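PDB 2UVF: exopolygalacturonase from Yersinia enterocolitica, which probably hydrolyses polygalacturonate chains of pectin from one end, as an exo-acting family 28 glycoside hydrolase that binds digalacturonic acid. Local coordinates for residues D36-L41 / S138-S143; A200-S205 / L244-D249; T523-T528 / H555-Q560. One frame throughout, in Å; residues are numbered along the deposited sequence.

Interaction 1: D36-L41 / S138-S143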
loop_
_atom_site.group_PDB
_atom_site.type_symbol
_atom_site.label_atom_id
_atom_site.label_comp_id
_atom_site.label_asym_id
_atom_site.label_seq_id
_atom_site.Cartn_x
_atom_site.Cartn_y
_atom_site.Cartn_z
ATOM N N ASP A 36 -12.369 2.736 -29.258
ATOM C CA ASP A 36 -12.163 3.914 -28.365
ATOM C C ASP A 36 -10.774 3.834 -27.715
ATOM O O ASP A 36 -10.457 2.838 -27.056
ATOM C CB ASP A 36 -13.261 3.948 -27.300
ATOM C CG ASP A 36 -13.946 5.295 -27.208
ATOM O OD1 ASP A 36 -13.343 6.316 -27.628
ATOM O OD2 ASP A 36 -15.097 5.333 -26.713
ATOM N N ALA A 37 -9.966 4.880 -27.905
ATOM C CA ALA A 37 -8.534 4.882 -27.567
ATOM C C ALA A 37 -8.235 4.875 -26.063
ATOM O O ALA A 37 -8.960 5.509 -25.289
ATOM C CB ALA A 37 -7.832 6.066 -28.233
ATOM N N PRO A 38 -7.160 4.155 -25.652
ATOM C CA PRO A 38 -6.662 4.161 -24.269
ATOM C C PRO A 38 -6.393 5.569 -23.759
ATOM O O PRO A 38 -5.840 6.403 -24.489
ATOM C CB PRO A 38 -5.357 3.364 -24.363
ATOM C CG PRO A 38 -5.599 2.433 -25.484
ATOM C CD PRO A 38 -6.365 3.238 -26.492
ATOM N N GLN A 39 -6.810 5.830 -22.522
ATOM C CA GLN A 39 -6.707 7.164 -21.940
ATOM C C GLN A 39 -5.537 7.280 -20.982
ATOM O O GLN A 39 -5.264 6.368 -20.199
ATOM C CB GLN A 39 -8.004 7.557 -21.222
ATOM C CG GLN A 39 -9.198 7.713 -22.137
ATOM C CD GLN A 39 -10.492 8.021 -21.389
ATOM O OE1 GLN A 39 -10.494 8.264 -20.167
ATOM N NE2 GLN A 39 -11.610 8.014 -22.127
ATOM N N GLN A 40 -4.844 8.408 -21.083
ATOM C CA GLN A 40 -3.860 8.871 -20.099
ATOM C C GLN A 40 -2.587 8.036 -19.972
ATOM O O GLN A 40 -2.147 7.745 -18.860
ATOM C CB GLN A 40 -4.524 9.112 -18.732
ATOM C CG GLN A 40 -5.753 10.010 -18.823
ATOM C CD GLN A 40 -6.419 10.274 -17.487
ATOM O OE1 GLN A 40 -5.752 10.400 -16.453
ATOM N NE2 GLN A 40 -7.742 10.373 -17.506
ATOM N N LEU A 41 -1.977 7.682 -21.104
ATOM C CA LEU A 41 -0.640 7.111 -21.078
ATOM C C LEU A 41 0.221 8.139 -20.361
ATOM O O LEU A 41 0.038 9.338 -20.566
ATOM C CB LEU A 41 -0.106 6.834 -22.490
ATOM C CG LEU A 41 1.361 6.380 -22.606
ATOM C CD1 LEU A 41 1.578 5.020 -21.945
ATOM C CD2 LEU A 41 1.847 6.351 -24.052
ATOM N N SER A 138 -7.858 -7.947 -32.893
ATOM C CA SER A 138 -7.827 -6.559 -33.375
ATOM C C SER A 138 -7.424 -5.556 -32.296
ATOM O O SER A 138 -7.671 -5.773 -31.102
ATOM C CB SER A 138 -9.182 -6.160 -33.966
ATOM O OG SER A 138 -10.103 -5.771 -32.951
ATOM N N LEU A 139 -6.821 -4.449 -32.732
ATOM C CA LEU A 139 -6.360 -3.388 -31.838
ATOM C C LEU A 139 -7.290 -2.183 -31.863
ATOM O O LEU A 139 -8.070 -2.015 -32.800
ATOM C CB LEU A 139 -4.949 -2.948 -32.228
ATOM C CG LEU A 139 -3.883 -4.035 -32.294
ATOM C CD1 LEU A 139 -2.610 -3.475 -32.905
ATOM C CD2 LEU A 139 -3.622 -4.615 -30.910
ATOM N N SER A 140 -7.218 -1.348 -30.830
ATOM C CA SER A 140 -7.933 -0.066 -30.846
ATOM C C SER A 140 -7.047 1.015 -31.457
ATOM O O SER A 140 -5.830 0.840 -31.571
ATOM C CB SER A 140 -8.350 0.354 -29.434
ATOM O OG SER A 140 -7.269 0.952 -28.735
ATOM N N VAL A 141 -7.654 2.139 -31.829
ATOM C CA VAL A 141 -6.878 3.304 -32.245
ATOM C C VAL A 141 -5.862 3.676 -31.147
ATOM O O VAL A 141 -6.143 3.517 -29.943
ATOM C CB VAL A 141 -7.780 4.519 -32.669
ATOM C CG1 VAL A 141 -8.702 4.122 -33.811
ATOM C CG2 VAL A 141 -8.595 5.064 -31.506
ATOM N N ALA A 142 -4.678 4.122 -31.569
ATOM C CA ALA A 142 -3.608 4.496 -30.647
ATOM C C ALA A 142 -4.052 5.594 -29.679
ATOM O O ALA A 142 -4.922 6.417 -30.003
ATOM C CB ALA A 142 -2.368 4.934 -31.417
ATOM N N SER A 143 -3.461 5.585 -28.485
ATOM C CA SER A 143 -3.680 6.630 -27.487
ATOM C C SER A 143 -3.157 7.961 -28.039
ATOM O O SER A 143 -2.603 7.993 -29.142
ATOM C CB SER A 143 -2.938 6.274 -26.198
ATOM O OG SER A 143 -1.560 6.062 -26.467
#
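The N-terminal fibronectin type III domain is a sandwich of a three-stranded and a four-stranded antiparallel sheet, and here the chain leading into its first strand meets the connection before its last. Residues 36-41 and 140-143 run in roughly the same direction, 38° apart, and touch through small side chains and backbone oxygens, not as paired strands. Ala37 makes the outer contact: its CB faces two successive carbonyl oxygens, 3.4 Å from Ala142 O and hardly farther from Val141 O. The same methyl also meets a branch of Val141, with Ala37 CB and Val141 CG2 3.5 Å apart; chi1 of Val141 (-58°) puts CG2 in the crowded position between its backbone N and carbonyl carbon. Pro38 carries the buried half. The CD edge of its ring comes 3.3 Å from Ser140 OG, and Val141 O lies almost as near to this carbon. Ser140 OG sits between its own N and carbonyl carbon (chi1 81°), from where it donates a bond of 3.1 Å to Val141 O, coming in above the carbonyl plane. The bond spans neighbouring residues and sets the direction of the hydroxyl, whose oxygen also borders the proline ring, while Ala132 N gives the same OG a weak further bond. At the far end Ser143 CB packs 3.4 Å from Pro38 O. Ser143 OG turns instead to Val130 N, which donates to it, and it grazes Leu41 CD2 at 4.2 Å. Strand 125-134 lies beside 138-143, bonded through the backbone at Ser140 and Ser143, and Pro38 rests on its Val130 and on Tyr69 of strand 66-73. Leu41 touches Leu55 and Trp57 of strand 53-58, so the contact joins the lead-in to an edge strand of one sheet to a connection within the other.

Interaction 2: A200-S205 / L244-D249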
loop_
_atom_site.group_PDB
_atom_site.type_symbol
_atom_site.label_atom_id
_atom_site.label_comp_id
_atom_site.label_asym_id
_atom_site.label_seq_id
_atom_site.Cartn_x
_atom_site.Cartn_y
_atom_site.Cartn_z
ATOM N N ALA A 200 19.342 4.490 12.132
ATOM C CA ALA A 200 18.575 5.468 11.355
ATOM C C ALA A 200 19.453 6.271 10.414
ATOM O O ALA A 200 20.502 6.756 10.808
ATOM C CB ALA A 200 17.782 6.408 12.271
ATOM N N LEU A 201 19.006 6.403 9.170
ATOM C CA LEU A 201 19.697 7.192 8.156
ATOM C C LEU A 201 18.737 8.287 7.721
ATOM O O LEU A 201 17.536 8.144 7.875
ATOM C CB LEU A 201 20.087 6.325 6.950
ATOM C CG LEU A 201 20.858 5.020 7.203
ATOM C CD1 LEU A 201 20.679 4.049 6.036
ATOM C CD2 LEU A 201 22.352 5.258 7.494
ATOM N N TRP A 202 19.270 9.382 7.185
ATOM C CA TRP A 202 18.469 10.562 6.901
ATOM C C TRP A 202 18.740 10.990 5.472
ATOM O O TRP A 202 19.866 11.352 5.120
ATOM C CB TRP A 202 18.788 11.688 7.896
ATOM C CG TRP A 202 18.702 11.238 9.326
ATOM C CD1 TRP A 202 19.683 10.605 10.051
ATOM C CD2 TRP A 202 17.575 11.365 10.198
ATOM N NE1 TRP A 202 19.227 10.326 11.322
ATOM C CE2 TRP A 202 17.937 10.779 11.440
ATOM C CE3 TRP A 202 16.293 11.909 10.054
ATOM C CZ2 TRP A 202 17.060 10.729 12.537
ATOM C CZ3 TRP A 202 15.420 11.864 11.152
ATOM C CH2 TRP A 202 15.818 11.280 12.377
ATOM N N LEU A 203 17.704 10.914 4.644
ATOM C CA LEU A 203 17.841 11.196 3.228
ATOM C C LEU A 203 17.696 12.687 3.005
ATOM O O LEU A 203 17.334 13.437 3.916
ATOM C CB LEU A 203 16.788 10.427 2.406
ATOM C CG LEU A 203 16.758 8.892 2.438
ATOM C CD1 LEU A 203 15.657 8.380 1.555
ATOM C CD2 LEU A 203 18.076 8.279 2.006
ATOM N N LYS A 204 17.990 13.110 1.786
ATOM C CA LYS A 204 17.836 14.503 1.406
ATOM C C LYS A 204 17.319 14.558 -0.017
ATOM O O LYS A 204 17.351 13.548 -0.741
ATOM C CB LYS A 204 19.157 15.256 1.519
ATOM C CG LYS A 204 20.305 14.673 0.690
ATOM C CD LYS A 204 21.064 15.801 0.013
ATOM C CE LYS A 204 22.390 15.340 -0.538
ATOM N NZ LYS A 204 23.450 15.437 0.508
ATOM N N SER A 205 16.840 15.743 -0.393
ATOM C CA SER A 205 16.292 16.006 -1.715
ATOM C C SER A 205 17.243 15.645 -2.871
ATOM O O SER A 205 18.466 15.583 -2.694
ATOM C CB SER A 205 15.861 17.469 -1.804
ATOM O OG SER A 205 14.898 17.747 -0.792
ATOM N N LEU A 244 14.307 3.182 10.121
ATOM C CA LEU A 244 15.570 2.799 9.524
ATOM C C LEU A 244 15.963 3.786 8.417
ATOM O O LEU A 244 17.122 4.186 8.313
ATOM C CB LEU A 244 15.485 1.363 8.983
ATOM C CG LEU A 244 16.763 0.664 8.516
ATOM C CD1 LEU A 244 17.800 0.596 9.658
ATOM C CD2 LEU A 244 16.465 -0.734 7.954
ATOM N N ILE A 245 14.991 4.169 7.594
ATOM C CA ILE A 245 15.220 5.152 6.539
ATOM C C ILE A 245 14.229 6.274 6.708
ATOM O O ILE A 245 13.027 6.043 6.882
ATOM C CB ILE A 245 15.125 4.548 5.107
ATOM C CG1 ILE A 245 16.184 3.463 4.909
ATOM C CG2 ILE A 245 15.249 5.645 4.030
ATOM C CD1 ILE A 245 15.760 2.361 3.995
ATOM N N ASN A 246 14.748 7.495 6.678
ATOM C CA ASN A 246 13.937 8.674 6.942
ATOM C C ASN A 246 14.095 9.744 5.882
ATOM O O ASN A 246 15.155 9.897 5.310
ATOM C CB ASN A 246 14.341 9.299 8.277
ATOM C CG ASN A 246 14.258 8.345 9.414
ATOM O OD1 ASN A 246 13.205 8.180 10.004
ATOM N ND2 ASN A 246 15.380 7.728 9.757
ATOM N N ALA A 247 13.024 10.488 5.645
ATOM C CA ALA A 247 13.131 11.823 5.068
ATOM C C ALA A 247 12.266 12.735 5.937
ATOM O O ALA A 247 11.104 12.990 5.626
ATOM C CB ALA A 247 12.689 11.835 3.607
ATOM N N ILE A 248 12.842 13.194 7.053
ATOM C CA ILE A 248 12.107 13.956 8.080
ATOM C C ILE A 248 12.832 15.254 8.434
ATOM O O ILE A 248 13.969 15.229 8.903
ATOM C CB ILE A 248 11.873 13.118 9.395
ATOM C CG1 ILE A 248 11.224 11.766 9.083
ATOM C CG2 ILE A 248 11.027 13.919 10.422
ATOM C CD1 ILE A 248 11.110 10.806 10.254
ATOM N N ASP A 249 12.173 16.386 8.201
ATOM C CA ASP A 249 12.668 17.686 8.673
ATOM C C ASP A 249 12.282 17.863 10.146
ATOM O O ASP A 249 11.090 17.824 10.478
ATOM C CB ASP A 249 12.092 18.821 7.821
ATOM C CG ASP A 249 12.721 20.187 8.133
ATOM O OD1 ASP A 249 12.194 20.886 9.036
ATOM O OD2 ASP A 249 13.709 20.570 7.455
HETATM O O HOH W 1 16.080 13.416 6.289
#
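Asn246 forms the tight heart of this parallel strand pairing, where one coil of the beta-helix is laid on the next. With CG anti to its carbonyl carbon (chi1 -56°), its amide turns back over the neighbouring strand. Asn246 ND2 donates a nearly straight bond of 2.9 Å to Leu201 O, in the plane of the amide but above that of the acceptor carbonyl. Leu201 O is gripped twice, since the backbone N of Asn246 adds a weak, bent bond. The second N-H of the amide has Ser243 O as its acceptor, which fixes the rotation of the group. Asn246 ND2 also lies over the centre of the Trp202 ring, 4.1 Å above its plane, and amide and ring are only 21° apart, so the amide lies nearly parallel over one face of the indole. Backbone bonds flank this site: Leu201 N reaches Leu244 O at 3.0 Å, and Leu203 N meets Asn246 O at 2.8 Å, nearly along the C=O axis. On the side of Ile245 the side chains of Leu203 and Ile245 cross obliquely, Leu203 CD1 3.7 Å from Ile245 CG2.

Beyond Leu203 the pairing loosens. Leu203 O accepts a bond of 2.7 Å from a water, which receives only a weak one from Ile248 N. The partly exposed Trp202 meets Ile248 merely at its ring edge, Trp202 CZ3 to Ile248 CB at 4.2 Å. Helix 173-181 covers Leu201 and Leu203 through Ile176 and Ile180, while strand 334-339 continues the stack on the far side of 245-247 and strand 258-264 packs against Leu203 and Ala247.

Interaction 3: T523-T528 / H555-Q560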
loop_
_atom_site.group_PDB
_atom_site.type_symbol
_atom_site.label_atom_id
_atom_site.label_comp_id
_atom_site.label_asym_id
_atom_site.label_seq_id
_atom_site.Cartn_x
_atom_site.Cartn_y
_atom_site.Cartn_z
ATOM N N THR A 523 -18.084 2.546 -4.532
ATOM C CA THR A 523 -18.431 1.720 -5.668
ATOM C C THR A 523 -17.667 0.394 -5.635
ATOM O O THR A 523 -16.422 0.367 -5.628
ATOM C CB THR A 523 -18.144 2.476 -6.976
ATOM O OG1 THR A 523 -18.966 3.645 -7.013
ATOM C CG2 THR A 523 -18.427 1.613 -8.198
ATOM N N LEU A 524 -18.446 -0.689 -5.596
ATOM C CA LEU A 524 -17.969 -2.047 -5.792
ATOM C C LEU A 524 -18.547 -2.606 -7.107
ATOM O O LEU A 524 -19.749 -2.794 -7.229
ATOM C CB LEU A 524 -18.357 -2.923 -4.600
ATOM C CG LEU A 524 -17.492 -4.160 -4.315
ATOM C CD1 LEU A 524 -16.349 -3.806 -3.389
ATOM C CD2 LEU A 524 -18.359 -5.229 -3.681
ATOM N N LYS A 525 -17.667 -2.858 -8.079
ATOM C CA LYS A 525 -18.059 -3.221 -9.445
ATOM C C LYS A 525 -17.110 -4.260 -10.034
ATOM O O LYS A 525 -15.895 -4.168 -9.827
ATOM C CB LYS A 525 -18.035 -1.981 -10.341
ATOM C CG LYS A 525 -18.925 -2.095 -11.563
ATOM C CD LYS A 525 -19.130 -0.744 -12.260
ATOM C CE LYS A 525 -19.755 0.302 -11.323
ATOM N NZ LYS A 525 -20.501 1.398 -12.047
ATOM N N ASN A 526 -17.665 -5.234 -10.764
ATOM C CA ASN A 526 -16.868 -6.220 -11.519
ATOM C C ASN A 526 -15.857 -6.936 -10.619
ATOM O O ASN A 526 -14.670 -6.920 -10.904
ATOM C CB ASN A 526 -16.108 -5.551 -12.679
ATOM C CG ASN A 526 -17.005 -4.761 -13.627
ATOM O OD1 ASN A 526 -18.217 -4.928 -13.649
ATOM N ND2 ASN A 526 -16.392 -3.900 -14.427
ATOM N N VAL A 527 -16.348 -7.536 -9.535
ATOM C CA VAL A 527 -15.521 -8.161 -8.499
ATOM C C VAL A 527 -16.033 -9.578 -8.260
ATOM O O VAL A 527 -17.226 -9.800 -8.098
ATOM C CB VAL A 527 -15.533 -7.347 -7.159
ATOM C CG1 VAL A 527 -15.036 -8.191 -5.963
ATOM C CG2 VAL A 527 -14.740 -6.040 -7.295
ATOM N N THR A 528 -15.110 -10.528 -8.252
ATOM C CA THR A 528 -15.425 -11.923 -8.025
ATOM C C THR A 528 -14.629 -12.396 -6.821
ATOM O O THR A 528 -13.437 -12.110 -6.708
ATOM C CB THR A 528 -15.060 -12.774 -9.255
ATOM O OG1 THR A 528 -13.717 -12.449 -9.664
ATOM C CG2 THR A 528 -16.023 -12.485 -10.407
ATOM N N HIS A 555 -22.808 2.099 -4.260
ATOM C CA HIS A 555 -23.215 1.543 -5.564
ATOM C C HIS A 555 -22.497 0.216 -5.833
ATOM O O HIS A 555 -21.283 0.195 -6.053
ATOM C CB HIS A 555 -22.923 2.537 -6.698
ATOM C CG HIS A 555 -23.095 3.973 -6.304
ATOM N ND1 HIS A 555 -24.334 4.546 -6.092
ATOM C CD2 HIS A 555 -22.184 4.946 -6.063
ATOM C CE1 HIS A 555 -24.174 5.812 -5.746
ATOM N NE2 HIS A 555 -22.881 6.080 -5.723
ATOM N N VAL A 556 -23.248 -0.887 -5.786
ATOM C CA VAL A 556 -22.697 -2.233 -5.997
ATOM C C VAL A 556 -23.265 -2.879 -7.273
ATOM O O VAL A 556 -24.476 -3.081 -7.388
ATOM C CB VAL A 556 -22.891 -3.148 -4.748
ATOM C CG1 VAL A 556 -22.421 -4.582 -5.032
ATOM C CG2 VAL A 556 -22.137 -2.586 -3.540
ATOM N N ASN A 557 -22.375 -3.186 -8.224
ATOM C CA ASN A 557 -22.741 -3.691 -9.557
ATOM C C ASN A 557 -21.880 -4.857 -10.067
ATOM O O ASN A 557 -20.652 -4.793 -10.043
ATOM C CB ASN A 557 -22.720 -2.549 -10.587
ATOM C CG ASN A 557 -24.057 -1.810 -10.680
ATOM O OD1 ASN A 557 -25.057 -2.363 -11.178
ATOM N ND2 ASN A 557 -24.085 -0.551 -10.210
ATOM N N ASN A 558 -22.541 -5.914 -10.539
ATOM C CA ASN A 558 -21.871 -7.048 -11.194
ATOM C C ASN A 558 -20.767 -7.727 -10.355
ATOM O O ASN A 558 -19.589 -7.718 -10.711
ATOM C CB ASN A 558 -21.369 -6.640 -12.596
ATOM C CG ASN A 558 -20.719 -7.798 -13.358
ATOM O OD1 ASN A 558 -21.087 -8.957 -13.171
ATOM N ND2 ASN A 558 -19.748 -7.480 -14.224
ATOM N N VAL A 559 -21.169 -8.348 -9.254
ATOM C CA VAL A 559 -20.231 -8.994 -8.324
ATOM C C VAL A 559 -20.673 -10.446 -8.145
ATOM O O VAL A 559 -21.859 -10.706 -8.029
ATOM C CB VAL A 559 -20.216 -8.239 -6.941
ATOM C CG1 VAL A 559 -19.454 -9.014 -5.856
ATOM C CG2 VAL A 559 -19.671 -6.811 -7.084
ATOM N N GLN A 560 -19.729 -11.391 -8.111
ATOM C CA GLN A 560 -20.057 -12.809 -7.909
ATOM C C GLN A 560 -19.294 -13.371 -6.717
ATOM O O GLN A 560 -18.069 -13.284 -6.653
ATOM C CB GLN A 560 -19.745 -13.651 -9.161
ATOM C CG GLN A 560 -20.608 -13.375 -10.386
ATOM C CD GLN A 560 -20.134 -12.213 -11.235
ATOM O OE1 GLN A 560 -18.962 -12.130 -11.607
ATOM N NE2 GLN A 560 -21.060 -11.311 -11.576
#
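Two coils of the parallel beta-helix run in exact register here, and at the corner between two of its faces Asn526 and Asn558 form a rung of an asparagine ladder. Both adopt a left-handed backbone conformation, which turns the chain. In Asn558 CB lies 3.7 Å from Asn526 OD1; CG stands anti to the backbone N (chi1 -177°) and so carries the amide out to cross that of Asn526 obliquely. At the tip, Asn558 ND2 donates to Asn526 OD1 at 3.0 Å, from above that carbonyl plane, the two amides being turned 69° apart. The other tip atom, Asn558 OD1, accepts from Gln560 NE2 at 2.8 Å, so both branches are held. Asn526 ND2 in turn donates to Asn484 OD1, extending the ladder to the preceding coil.

Before the corner the strands are parallel: Leu524 N bonds to His555 O at 3.0 Å and Asn557 N to Leu524 O at 2.8 Å. Inside, the side chains of Leu524 and Val559 cross at about a right angle, Leu524 CD2 4.0 Å from Val559 CG2. On the outer face Lys525 CG rests 3.9 Å from Asn557 CB. Strand 476-490 flanks 523-528, and strand 576-583 flanks 555-560. The fibronectin domain docks on this corner: Glu61 salt-bridges Lys525 NZ, His108 N bonds to Thr528 OG1, and Phe106 touches Thr528 and Gln560.

Along the chain the three contacts follow one another without interleaving. Interaction 1 lies in the fibronectin type III domain; interactions 2 and 3 belong to the parallel beta-helix, on opposite sides of the centre of the chain, their own centres about 41 Å apart. Between 244-249 and 523-528 lie the coils that contribute most residues of the digalacturonate pocket, so the two contacts bracket most of the sugar-binding coils. Interaction 1 sits about 25 Å from interaction 3 and about 41 Å from interaction 2, centre to centre. Without touching interaction 3 directly, its domain packs on those late coils, so that the N-terminal module lies against the enzyme's later coils.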